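Local coordinates for protein NEQ263 (Nanoarchaeum equitans Kin4-M, PDB 5BN3) that forms the catalytic core of an unusual archaeal ATP synthase together with NeqA, and probably binds adenine nucleotides as members of its family do, at residues B[71-76]-B[185-190]; B[119-124]-B[341-346]; B[22-27]-B[41-46]; B[133-138]-B[283-288]. All coordinates share one frame; numbering follows the deposited sequence.

Interaction 1: B[71-76]-B[185-190]; sequences GGIFNG and SAIFIS
Strand 73-75 runs parallel to strand 185-190 in register Ile73-Ile187 and Phe74-Phe188, the two short axes crossing at 30°. The backbone bonds alternate between the strands. Ile187 N donates to Gly72 O, Phe74 N to Ile187 O at 2.7 Å, and Ile189 N to Phe74 O at 2.8 Å. Just ahead of the strand, Gly71 N reaches Ser185 O at 2.6 Å. A water lies 2.8 Å from Gly72 O and within bonding distance of Ser185 O, between the two segments near Gly71.

Phe74 and Phe188 share one face of the sheet. Their side chains lie side by side and point the same way. Each has CG anti to its own carbonyl carbon (chi1 -53° in Phe74). The ring planes differ by 24° but are slid apart, so overlap is slight. The closest side-chain touch is Phe74 CB on Phe188 CD2 at 3.7 Å. Asn75 O meets the edge of the Phe188 ring, in its plane. Ile73 and Ile187 take the opposite face, with Ile73 CG1 4.2 Å from Ile187 CB. Ile73 CG2 also meets Ile189 CD1 at 3.9 Å.

This is sheet pairing in the alpha/beta core of a P-loop NTPase-type domain. Strand 156-162 pairs with strand 185-190 on its other side. Phe188 rests on Val205 of helix 196-215. Ile73, Ile187 and Ile189 all meet Ile173 of helix 166-178, which packs on the isoleucine face.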
loop_
_atom_site.group_PDB
_atom_site.type_symbol
_atom_site.label_atom_id
_atom_site.label_comp_id
_atom_site.label_asym_id
_atom_site.label_seq_id
_atom_site.Cartn_x
_atom_site.Cartn_y
_atom_site.Cartn_z
ATOM N N GLY B 71 -36.665 -31.094 -4.295
ATOM C CA GLY B 71 -37.823 -30.564 -4.994
ATOM C C GLY B 71 -38.278 -29.231 -4.431
ATOM O O GLY B 71 -39.218 -28.618 -4.943
ATOM N N GLY B 72 -37.603 -28.774 -3.380
ATOM C CA GLY B 72 -38.008 -27.558 -2.697
ATOM C C GLY B 72 -37.037 -26.396 -2.792
ATOM O O GLY B 72 -35.881 -26.558 -3.192
ATOM N N ILE B 73 -37.528 -25.215 -2.421
ATOM C CA ILE B 73 -36.733 -23.994 -2.353
ATOM C C ILE B 73 -36.811 -23.427 -0.936
ATOM O O ILE B 73 -37.898 -23.292 -0.368
ATOM C CB ILE B 73 -37.238 -22.938 -3.354
ATOM C CG1 ILE B 73 -37.175 -23.492 -4.781
ATOM C CG2 ILE B 73 -36.412 -21.666 -3.255
ATOM C CD1 ILE B 73 -37.681 -22.529 -5.835
ATOM N N PHE B 74 -35.654 -23.100 -0.368
ATOM C CA PHE B 74 -35.568 -22.706 1.036
ATOM C C PHE B 74 -34.714 -21.452 1.187
ATOM O O PHE B 74 -33.979 -21.090 0.267
ATOM C CB PHE B 74 -34.967 -23.854 1.859
ATOM C CG PHE B 74 -35.671 -25.175 1.666
ATOM C CD1 PHE B 74 -35.371 -25.989 0.580
ATOM C CD2 PHE B 74 -36.629 -25.603 2.572
ATOM C CE1 PHE B 74 -36.023 -27.198 0.398
ATOM C CE2 PHE B 74 -37.282 -26.813 2.396
ATOM C CZ PHE B 74 -36.980 -27.608 1.308
ATOM N N ASN B 75 -34.808 -20.783 2.335
ATOM C CA ASN B 75 -33.900 -19.668 2.607
ATOM C C ASN B 75 -32.576 -20.164 3.189
ATOM O O ASN B 75 -32.332 -21.370 3.242
ATOM C CB ASN B 75 -34.542 -18.593 3.500
ATOM C CG ASN B 75 -34.865 -19.092 4.904
ATOM O OD1 ASN B 75 -34.452 -20.178 5.312
ATOM N ND2 ASN B 75 -35.603 -18.283 5.656
ATOM N N GLY B 76 -31.730 -19.240 3.636
ATOM C CA GLY B 76 -30.427 -19.605 4.162
ATOM C C GLY B 76 -30.471 -20.397 5.456
ATOM O O GLY B 76 -29.489 -21.040 5.829
ATOM N N SER B 185 -33.720 -31.416 -7.102
ATOM C CA SER B 185 -32.839 -30.360 -6.628
ATOM C C SER B 185 -33.347 -29.762 -5.323
ATOM O O SER B 185 -34.553 -29.730 -5.072
ATOM C CB SER B 185 -32.705 -29.262 -7.683
ATOM O OG SER B 185 -32.164 -29.781 -8.884
ATOM N N ALA B 186 -32.418 -29.306 -4.491
ATOM C CA ALA B 186 -32.755 -28.544 -3.296
ATOM C C ALA B 186 -32.051 -27.201 -3.399
ATOM O O ALA B 186 -30.837 -27.150 -3.601
ATOM C CB ALA B 186 -32.323 -29.282 -2.045
ATOM N N ILE B 187 -32.809 -26.118 -3.270
ATOM C CA ILE B 187 -32.260 -24.782 -3.473
ATOM C C ILE B 187 -32.326 -23.934 -2.203
ATOM O O ILE B 187 -33.384 -23.805 -1.582
ATOM C CB ILE B 187 -32.975 -24.067 -4.640
ATOM C CG1 ILE B 187 -32.778 -24.864 -5.934
ATOM C CG2 ILE B 187 -32.453 -22.654 -4.813
ATOM C CD1 ILE B 187 -33.549 -24.324 -7.121
ATOM N N PHE B 188 -31.186 -23.367 -1.818
ATOM C CA PHE B 188 -31.105 -22.536 -0.621
ATOM C C PHE B 188 -30.666 -21.126 -0.998
ATOM O O PHE B 188 -29.613 -20.936 -1.611
ATOM C CB PHE B 188 -30.146 -23.159 0.396
ATOM C CG PHE B 188 -30.574 -24.520 0.871
ATOM C CD1 PHE B 188 -30.188 -25.664 0.188
ATOM C CD2 PHE B 188 -31.373 -24.654 1.996
ATOM C CE1 PHE B 188 -30.588 -26.919 0.621
ATOM C CE2 PHE B 188 -31.776 -25.904 2.437
ATOM C CZ PHE B 188 -31.384 -27.039 1.748
ATOM N N ILE B 189 -31.483 -20.143 -0.635
ATOM C CA ILE B 189 -31.275 -18.769 -1.082
ATOM C C ILE B 189 -31.242 -17.773 0.072
ATOM O O ILE B 189 -32.189 -17.687 0.851
ATOM C CB ILE B 189 -32.392 -18.339 -2.061
ATOM C CG1 ILE B 189 -32.406 -19.251 -3.291
ATOM C CG2 ILE B 189 -32.217 -16.886 -2.478
ATOM C CD1 ILE B 189 -33.633 -19.087 -4.164
ATOM N N SER B 190 -30.147 -17.026 0.183
ATOM C CA SER B 190 -30.122 -15.845 1.041
ATOM C C SER B 190 -30.008 -14.613 0.152
ATOM O O SER B 190 -29.095 -14.521 -0.673
ATOM C CB SER B 190 -28.964 -15.902 2.040
ATOM O OG SER B 190 -27.723 -16.110 1.391
HETATM O O HOH W 1 -36.077 -27.293 -5.895
#

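Interaction 2: B[119-124]-B[341-346]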
loop_
_atom_site.group_PDB
_atom_site.type_symbol
_atom_site.label_atom_id
_atom_site.label_comp_id
_atom_site.label_asym_id
_atom_site.label_seq_id
_atom_site.Cartn_x
_atom_site.Cartn_y
_atom_site.Cartn_z
ATOM N N ASP B 119 -12.905 -31.054 -20.301
ATOM C CA ASP B 119 -12.734 -32.511 -20.311
ATOM C C ASP B 119 -11.341 -33.038 -20.676
ATOM O O ASP B 119 -10.874 -34.011 -20.085
ATOM C CB ASP B 119 -13.784 -33.162 -21.219
ATOM C CG ASP B 119 -15.184 -33.087 -20.644
ATOM O OD1 ASP B 119 -15.325 -32.818 -19.432
ATOM O OD2 ASP B 119 -16.148 -33.311 -21.406
ATOM N N VAL B 120 -10.686 -32.413 -21.649
ATOM C CA VAL B 120 -9.383 -32.897 -22.102
ATOM C C VAL B 120 -8.268 -32.640 -21.089
ATOM O O VAL B 120 -7.669 -33.576 -20.564
ATOM C CB VAL B 120 -8.990 -32.284 -23.464
ATOM C CG1 VAL B 120 -7.616 -32.765 -23.881
ATOM C CG2 VAL B 120 -10.015 -32.656 -24.520
ATOM N N ALA B 121 -8.006 -31.371 -20.799
ATOM C CA ALA B 121 -6.861 -31.014 -19.967
ATOM C C ALA B 121 -7.186 -30.858 -18.483
ATOM O O ALA B 121 -6.323 -31.065 -17.638
ATOM C CB ALA B 121 -6.204 -29.758 -20.494
ATOM N N HIS B 122 -8.422 -30.489 -18.160
ATOM C CA HIS B 122 -8.772 -30.219 -16.763
ATOM C C HIS B 122 -10.055 -30.907 -16.298
ATOM O O HIS B 122 -10.950 -30.242 -15.770
ATOM C CB HIS B 122 -8.912 -28.706 -16.547
ATOM C CG HIS B 122 -7.815 -27.900 -17.173
ATOM N ND1 HIS B 122 -6.503 -27.976 -16.763
ATOM C CD2 HIS B 122 -7.840 -26.987 -18.177
ATOM C CE1 HIS B 122 -5.765 -27.154 -17.487
ATOM N NE2 HIS B 122 -6.554 -26.542 -18.353
ATOM N N PRO B 123 -10.150 -32.240 -16.474
ATOM C CA PRO B 123 -11.433 -32.891 -16.189
ATOM C C PRO B 123 -11.821 -32.863 -14.716
ATOM O O PRO B 123 -10.955 -32.914 -13.836
ATOM C CB PRO B 123 -11.203 -34.337 -16.642
ATOM C CG PRO B 123 -9.733 -34.540 -16.530
ATOM C CD PRO B 123 -9.118 -33.211 -16.882
ATOM N N LEU B 124 -13.126 -32.770 -14.471
ATOM C CA LEU B 124 -13.696 -32.837 -13.129
ATOM C C LEU B 124 -13.890 -34.296 -12.729
ATOM O O LEU B 124 -14.384 -35.101 -13.523
ATOM C CB LEU B 124 -15.045 -32.108 -13.115
ATOM C CG LEU B 124 -16.040 -32.371 -11.980
ATOM C CD1 LEU B 124 -15.521 -31.827 -10.667
ATOM C CD2 LEU B 124 -17.396 -31.764 -12.295
ATOM N N ASP B 341 -1.434 -33.308 -22.477
ATOM C CA ASP B 341 -0.073 -32.789 -22.501
ATOM C C ASP B 341 0.224 -32.053 -23.808
ATOM O O ASP B 341 0.789 -30.960 -23.793
ATOM C CB ASP B 341 0.932 -33.924 -22.284
ATOM C CG ASP B 341 2.232 -33.444 -21.666
ATOM O OD1 ASP B 341 2.176 -32.672 -20.686
ATOM O OD2 ASP B 341 3.309 -33.836 -22.161
ATOM N N ILE B 342 -0.167 -32.644 -24.932
ATOM C CA ILE B 342 0.074 -32.041 -26.242
ATOM C C ILE B 342 -0.709 -30.733 -26.397
ATOM O O ILE B 342 -0.216 -29.773 -26.989
ATOM C CB ILE B 342 -0.248 -33.043 -27.392
ATOM C CG1 ILE B 342 0.956 -33.216 -28.325
ATOM C CG2 ILE B 342 -1.476 -32.615 -28.189
ATOM C CD1 ILE B 342 1.165 -32.057 -29.283
ATOM N N LEU B 343 -1.918 -30.685 -25.840
ATOM C CA LEU B 343 -2.750 -29.494 -25.947
ATOM C C LEU B 343 -2.164 -28.354 -25.126
ATOM O O LEU B 343 -1.992 -27.243 -25.626
ATOM C CB LEU B 343 -4.178 -29.795 -25.482
ATOM C CG LEU B 343 -5.082 -28.582 -25.250
ATOM C CD1 LEU B 343 -5.422 -27.899 -26.565
ATOM C CD2 LEU B 343 -6.347 -28.980 -24.504
ATOM N N ILE B 344 -1.852 -28.645 -23.868
ATOM C CA ILE B 344 -1.347 -27.634 -22.946
ATOM C C ILE B 344 0.005 -27.071 -23.386
ATOM O O ILE B 344 0.191 -25.854 -23.440
ATOM C CB ILE B 344 -1.226 -28.202 -21.516
ATOM C CG1 ILE B 344 -2.613 -28.508 -20.945
ATOM C CG2 ILE B 344 -0.495 -27.229 -20.615
ATOM C CD1 ILE B 344 -3.539 -27.306 -20.922
ATOM N N LYS B 345 0.939 -27.958 -23.710
ATOM C CA LYS B 345 2.292 -27.541 -24.076
ATOM C C LYS B 345 2.346 -26.771 -25.397
ATOM O O LYS B 345 3.084 -25.795 -25.517
ATOM C CB LYS B 345 3.234 -28.751 -24.118
ATOM C CG LYS B 345 3.385 -29.478 -22.781
ATOM C CD LYS B 345 4.728 -29.188 -22.120
ATOM C CE LYS B 345 4.784 -29.728 -20.692
ATOM N NZ LYS B 345 4.603 -31.204 -20.611
ATOM N N SER B 346 1.566 -27.206 -26.381
ATOM C CA SER B 346 1.554 -26.551 -27.687
ATOM C C SER B 346 0.832 -25.204 -27.655
ATOM O O SER B 346 1.231 -24.267 -28.344
ATOM C CB SER B 346 0.921 -27.459 -28.744
ATOM O OG SER B 346 1.563 -28.720 -28.787
#
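Val120, Ala121 and His122 belong to the loop that follows helix 116-119 in the nucleotide-binding domain, and they meet Leu343 and Ile344 of helix 334-356. The contact is small and apolar. Ile344 CD1 is 3.6 Å from Ala121 CB and 4.0 Å from His122 NE2, so one methyl touches both residues. Ala121 CB in turn sits 3.8 Å above the plane of the His122 ring, over its centre.

Helix 334-356 is part of the helical C-terminal domain of V- and A-type ATP synthases, so the loop forms a joint between two domains. Phe383 of helix 367-384 and Ile401 of helix 394-408 add to the packing round Val120. In Leu343, CG anti to the backbone N (chi1 167°) carries the branch toward the loop. There CD2 touches Val120 CG1 at 4.0 Å and Ala121 CB at 4.1 Å, and the Val120 and Leu343 side chains cross at a slant.

The polar atoms of the His122 ring have other partners: NE2 is hydrogen-bonded to Leu320 O and ND1 to a glycerol. Arg412 of a neighbouring alpha-type subunit packs on both His122 and Ile344, and a bound ADP lies about 9 Å from the His122 side chain at nearest atoms.

Interaction 3: B[22-27]-B[41-46]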
loop_
_atom_site.group_PDB
_atom_site.type_symbol
_atom_site.label_atom_id
_atom_site.label_comp_id
_atom_site.label_asym_id
_atom_site.label_seq_id
_atom_site.Cartn_x
_atom_site.Cartn_y
_atom_site.Cartn_z
ATOM N N ILE B 22 -31.473 -18.119 20.211
ATOM C CA ILE B 22 -32.433 -17.522 21.133
ATOM C C ILE B 22 -33.684 -17.030 20.407
ATOM O O ILE B 22 -33.597 -16.404 19.347
ATOM C CB ILE B 22 -31.803 -16.386 21.975
ATOM C CG1 ILE B 22 -31.251 -15.278 21.079
ATOM C CG2 ILE B 22 -30.700 -16.935 22.868
ATOM C CD1 ILE B 22 -30.504 -14.195 21.838
ATOM N N ASP B 23 -34.848 -17.339 20.974
ATOM C CA ASP B 23 -36.117 -16.908 20.401
ATOM C C ASP B 23 -36.525 -15.540 20.931
ATOM O O ASP B 23 -36.518 -15.301 22.140
ATOM C CB ASP B 23 -37.226 -17.922 20.704
ATOM C CG ASP B 23 -37.260 -19.072 19.712
ATOM O OD1 ASP B 23 -37.799 -18.886 18.601
ATOM O OD2 ASP B 23 -36.766 -20.167 20.050
ATOM N N LEU B 24 -36.863 -14.640 20.017
ATOM C CA LEU B 24 -37.503 -13.386 20.382
ATOM C C LEU B 24 -38.963 -13.492 19.969
ATOM O O LEU B 24 -39.396 -14.545 19.497
ATOM C CB LEU B 24 -36.819 -12.208 19.689
ATOM C CG LEU B 24 -35.350 -12.025 20.073
ATOM C CD1 LEU B 24 -34.701 -10.929 19.261
ATOM C CD2 LEU B 24 -35.238 -11.714 21.549
ATOM N N GLU B 25 -39.722 -12.418 20.153
ATOM C CA GLU B 25 -41.131 -12.412 19.770
ATOM C C GLU B 25 -41.340 -12.818 18.314
ATOM O O GLU B 25 -41.899 -13.878 18.029
ATOM C CB GLU B 25 -41.745 -11.032 20.008
ATOM C CG GLU B 25 -42.289 -10.816 21.408
ATOM C CD GLU B 25 -43.293 -9.684 21.460
ATOM O OE1 GLU B 25 -44.504 -9.968 21.567
ATOM O OE2 GLU B 25 -42.872 -8.511 21.387
ATOM N N GLU B 26 -40.874 -11.978 17.397
ATOM C CA GLU B 26 -41.117 -12.195 15.977
ATOM C C GLU B 26 -39.918 -12.774 15.223
ATOM O O GLU B 26 -39.986 -12.949 14.006
ATOM C CB GLU B 26 -41.580 -10.899 15.320
ATOM N N THR B 27 -38.829 -13.073 15.928
ATOM C CA THR B 27 -37.626 -13.570 15.253
ATOM C C THR B 27 -36.654 -14.325 16.160
ATOM O O THR B 27 -36.869 -14.434 17.367
ATOM C CB THR B 27 -36.861 -12.424 14.560
ATOM O OG1 THR B 27 -35.964 -12.961 13.580
ATOM C CG2 THR B 27 -36.076 -11.606 15.574
ATOM N N ALA B 41 -25.670 -10.880 19.977
ATOM C CA ALA B 41 -26.423 -11.776 19.105
ATOM C C ALA B 41 -26.754 -11.150 17.755
ATOM O O ALA B 41 -26.907 -9.933 17.642
ATOM C CB ALA B 41 -27.687 -12.259 19.796
ATOM N N LEU B 42 -26.865 -11.996 16.734
ATOM C CA LEU B 42 -27.217 -11.545 15.392
ATOM C C LEU B 42 -28.630 -11.975 15.032
ATOM O O LEU B 42 -28.945 -13.166 15.035
ATOM C CB LEU B 42 -26.239 -12.103 14.356
ATOM C CG LEU B 42 -24.874 -11.429 14.271
ATOM C CD1 LEU B 42 -24.055 -12.016 13.143
ATOM C CD2 LEU B 42 -25.055 -9.948 14.064
ATOM N N LEU B 43 -29.472 -10.998 14.710
ATOM C CA LEU B 43 -30.857 -11.263 14.342
ATOM C C LEU B 43 -30.952 -12.014 13.016
ATOM O O LEU B 43 -30.159 -11.782 12.101
ATOM C CB LEU B 43 -31.637 -9.948 14.262
ATOM C CG LEU B 43 -31.692 -9.143 15.562
ATOM C CD1 LEU B 43 -32.259 -7.756 15.324
ATOM C CD2 LEU B 43 -32.520 -9.881 16.592
ATOM N N PHE B 44 -31.919 -12.921 12.928
ATOM C CA PHE B 44 -32.183 -13.658 11.697
ATOM C C PHE B 44 -32.682 -12.714 10.611
ATOM O O PHE B 44 -32.327 -12.858 9.442
ATOM C CB PHE B 44 -33.225 -14.753 11.943
ATOM C CG PHE B 44 -32.650 -16.039 12.470
ATOM C CD1 PHE B 44 -31.640 -16.030 13.421
ATOM C CD2 PHE B 44 -33.136 -17.260 12.027
ATOM C CE1 PHE B 44 -31.118 -17.212 13.910
ATOM C CE2 PHE B 44 -32.620 -18.448 12.515
ATOM C CZ PHE B 44 -31.609 -18.423 13.457
ATOM N N ASP B 45 -33.505 -11.746 11.006
ATOM C CA ASP B 45 -34.079 -10.801 10.054
ATOM C C ASP B 45 -34.441 -9.469 10.700
ATOM O O ASP B 45 -34.136 -9.233 11.870
ATOM C CB ASP B 45 -35.311 -11.408 9.379
ATOM C CG ASP B 45 -36.234 -12.099 10.361
ATOM O OD1 ASP B 45 -36.187 -11.767 11.562
ATOM O OD2 ASP B 45 -37.011 -12.977 9.930
ATOM N N TYR B 46 -35.095 -8.608 9.923
ATOM C CA TYR B 46 -35.507 -7.288 10.389
ATOM C C TYR B 46 -36.329 -7.384 11.668
ATOM O O TYR B 46 -37.343 -8.082 11.719
ATOM C CB TYR B 46 -36.303 -6.561 9.301
ATOM C CG TYR B 46 -36.657 -5.132 9.647
ATOM C CD1 TYR B 46 -35.704 -4.125 9.576
ATOM C CD2 TYR B 46 -37.942 -4.789 10.040
ATOM C CE1 TYR B 46 -36.021 -2.818 9.890
ATOM C CE2 TYR B 46 -38.269 -3.484 10.356
ATOM C CZ TYR B 46 -37.304 -2.504 10.279
ATOM O OH TYR B 46 -37.624 -1.205 10.593
#
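Thr27 has OG1 anti to its backbone N (chi1 -162°), while Asp45 has CG between its own N and carbonyl carbon (chi1 45°), and these torsions turn the two polar groups towards each other. The contact lies in the antiparallel sheet of the N-terminal domain. Strand 28-35 runs between strands 20-23 and 38-43, so the two segments meet across that intervening strand and beside its N-terminal start rather than as paired neighbours. The CA atoms of Ile22 and Ala41 are accordingly 8.6 Å apart.

Thr27 OG1 donates a hydrogen bond to Asp45 OD1. The modelled distance between these two oxygens, 2.4 Å, is very short, so its exact value is doubtful. The two side chains slide past each other in opposite directions.

The rest is apolar. Leu24 CD1 touches Leu43 CD2 at 3.6 Å, the two leucines crossing at about a right angle. Leu43 CD2 also lies 4.1 Å from Thr27 CG2, so one methyl serves both ends of the turn. Ile22 CD1 reaches Ala41 CB at 4.0 Å. Within the turn, which links strands 20-23 and 28-35 as a beta hairpin, Leu24 N donates to Thr27 O at 2.7 Å. Tyr47 packs against Leu24 and Thr27, and the Phe44 ring stacks on Phe77. On the Phe44 side chain, CB lies 3.7 Å from Thr27 OG1.

Interaction 4: B[133-138]-B[283-288]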
loop_
_atom_site.group_PDB
_atom_site.type_symbol
_atom_site.label_atom_id
_atom_site.label_comp_id
_atom_site.label_asym_id
_atom_site.label_seq_id
_atom_site.Cartn_x
_atom_site.Cartn_y
_atom_site.Cartn_z
ATOM N N PHE B 133 -13.466 -19.313 -11.144
ATOM C CA PHE B 133 -13.083 -17.928 -10.875
ATOM C C PHE B 133 -13.490 -17.100 -12.080
ATOM O O PHE B 133 -13.158 -17.454 -13.213
ATOM C CB PHE B 133 -11.563 -17.789 -10.708
ATOM C CG PHE B 133 -11.003 -18.425 -9.461
ATOM C CD1 PHE B 133 -11.823 -19.061 -8.541
ATOM C CD2 PHE B 133 -9.639 -18.369 -9.207
ATOM C CE1 PHE B 133 -11.287 -19.643 -7.397
ATOM C CE2 PHE B 133 -9.100 -18.944 -8.068
ATOM C CZ PHE B 133 -9.927 -19.584 -7.162
ATOM N N SER B 134 -14.188 -15.993 -11.854
ATOM C CA SER B 134 -14.606 -15.147 -12.970
ATOM C C SER B 134 -14.388 -13.661 -12.715
ATOM O O SER B 134 -14.593 -13.179 -11.602
ATOM C CB SER B 134 -16.076 -15.399 -13.328
ATOM O OG SER B 134 -16.509 -14.517 -14.353
ATOM N N PRO B 135 -13.958 -12.935 -13.757
ATOM C CA PRO B 135 -14.009 -11.471 -13.734
ATOM C C PRO B 135 -15.470 -11.053 -13.664
ATOM O O PRO B 135 -16.332 -11.828 -14.087
ATOM C CB PRO B 135 -13.438 -11.077 -15.102
ATOM C CG PRO B 135 -12.641 -12.265 -15.555
ATOM C CD PRO B 135 -13.352 -13.460 -14.996
ATOM N N PRO B 136 -15.756 -9.860 -13.125
ATOM C CA PRO B 136 -17.144 -9.384 -13.134
ATOM C C PRO B 136 -17.700 -9.336 -14.556
ATOM O O PRO B 136 -16.977 -8.948 -15.476
ATOM C CB PRO B 136 -17.024 -7.961 -12.584
ATOM C CG PRO B 136 -15.812 -8.000 -11.718
ATOM C CD PRO B 136 -14.857 -8.942 -12.404
ATOM N N GLY B 137 -18.953 -9.746 -14.737
ATOM C CA GLY B 137 -19.602 -9.649 -16.034
ATOM C C GLY B 137 -19.532 -10.861 -16.946
ATOM O O GLY B 137 -20.313 -10.968 -17.893
ATOM N N LEU B 138 -18.604 -11.772 -16.672
ATOM C CA LEU B 138 -18.405 -12.937 -17.536
ATOM C C LEU B 138 -19.408 -14.056 -17.224
ATOM O O LEU B 138 -19.882 -14.166 -16.092
ATOM C CB LEU B 138 -16.952 -13.430 -17.450
ATOM C CG LEU B 138 -16.039 -12.862 -18.546
ATOM C CD1 LEU B 138 -15.941 -11.344 -18.467
ATOM C CD2 LEU B 138 -14.653 -13.480 -18.498
ATOM N N PRO B 283 -12.709 -9.826 -7.608
ATOM C CA PRO B 283 -13.045 -8.397 -7.517
ATOM C C PRO B 283 -12.548 -7.535 -8.690
ATOM O O PRO B 283 -13.309 -7.367 -9.642
ATOM C CB PRO B 283 -12.420 -7.985 -6.184
ATOM C CG PRO B 283 -12.620 -9.219 -5.333
ATOM C CD PRO B 283 -12.390 -10.391 -6.280
ATOM N N GLY B 284 -11.315 -7.039 -8.661
ATOM C CA GLY B 284 -10.806 -6.228 -9.773
ATOM C C GLY B 284 -10.241 -7.074 -10.911
ATOM O O GLY B 284 -9.253 -6.682 -11.534
ATOM N N ASN B 285 -10.862 -8.222 -11.181
ATOM C CA ASN B 285 -10.274 -9.235 -12.062
ATOM C C ASN B 285 -8.843 -9.548 -11.619
ATOM O O ASN B 285 -7.934 -9.704 -12.436
ATOM C CB ASN B 285 -10.326 -8.799 -13.535
ATOM C CG ASN B 285 -9.998 -9.933 -14.491
ATOM O OD1 ASN B 285 -10.077 -11.108 -14.130
ATOM N ND2 ASN B 285 -9.621 -9.583 -15.714
ATOM N N ASP B 286 -8.664 -9.637 -10.304
ATOM C CA ASP B 286 -7.359 -9.871 -9.701
ATOM C C ASP B 286 -7.374 -11.204 -8.960
ATOM O O ASP B 286 -8.003 -11.334 -7.906
ATOM C CB ASP B 286 -7.019 -8.724 -8.742
ATOM C CG ASP B 286 -5.583 -8.767 -8.254
ATOM O OD1 ASP B 286 -4.892 -9.785 -8.478
ATOM O OD2 ASP B 286 -5.145 -7.780 -7.629
ATOM N N ILE B 287 -6.678 -12.194 -9.513
ATOM C CA ILE B 287 -6.645 -13.534 -8.933
ATOM C C ILE B 287 -5.854 -13.562 -7.627
ATOM O O ILE B 287 -5.930 -14.527 -6.863
ATOM C CB ILE B 287 -6.060 -14.568 -9.928
ATOM C CG1 ILE B 287 -6.505 -15.986 -9.563
ATOM C CG2 ILE B 287 -4.544 -14.473 -9.982
ATOM C CD1 ILE B 287 -6.273 -17.003 -10.665
ATOM N N THR B 288 -5.098 -12.497 -7.373
ATOM C CA THR B 288 -4.311 -12.397 -6.147
ATOM C C THR B 288 -5.091 -11.735 -5.014
ATOM O O THR B 288 -4.560 -11.551 -3.918
ATOM C CB THR B 288 -2.995 -11.627 -6.366
ATOM O OG1 THR B 288 -3.282 -10.249 -6.627
ATOM C CG2 THR B 288 -2.222 -12.218 -7.531
#
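Pro135 and Pro136 meet Asn285 and Pro283 in a van der Waals contact between two loops at the C-terminal ends of neighbouring parallel strands, 131-134 and 273-281. Asn285 has CG anti to its backbone N (chi1 -168°) and lies alongside Pro135, the two side chains pointing the same way. Its OD1 is 3.2 Å from Pro135 CG and 3.5 Å from Pro135 CB. Pro136 approaches a backbone group instead, with CG 3.3 Å from Pro283 O.

Segment 133-138 leads from strand 131-134 toward helix 140-151, the position of the P-loop in this nucleotide-binding fold. Pro135 to Leu138 form a type II beta turn, with Gly137 at its third position. The turn's own bond, Leu138 N to Pro135 O, is weak. The same carbonyl oxygen accepts from Ser134 OG at 2.7 Å, which ties the end of the strand to the turn.

At the other end, Ile287 CD1 meets Phe133 CD2 at 3.9 Å. The methyl comes to the edge of the ring, in its plane, and the two side chains cross at about a right angle. Ile287 itself sits inside an Asx turn: Asp286 OD1 accepts from Thr288 N at 2.9 Å, from above the carboxylate plane. Pro292 and Thr295 of helix 290-296 pack on Phe133. Two neighbouring alpha-type subunits flank the contact: Pro136 packs on Tyr423 of one and Ile287 on Phe225 of another.

In the fold
Interactions 1 and 4 reach the same mixed sheet, with centres about 27 Å apart. Interaction 1 is buried strand pairing, held by backbone hydrogen bonds. Interaction 4 joins loops at strand ends by van der Waals touches, is only partly buried, and lies near two neighbouring subunits. Interaction 2 is also apolar, but it is buried and joins the nucleotide-binding domain to the helical C-terminal domain. Interaction 3 belongs to the N-terminal sheet, about 51 Å from interaction 2 between centres and across the chain's centre from it. Interaction 3 alone has a side-chain hydrogen bond between its segments. Along the chain, interaction 4 is nested inside the loop closed by interaction 2.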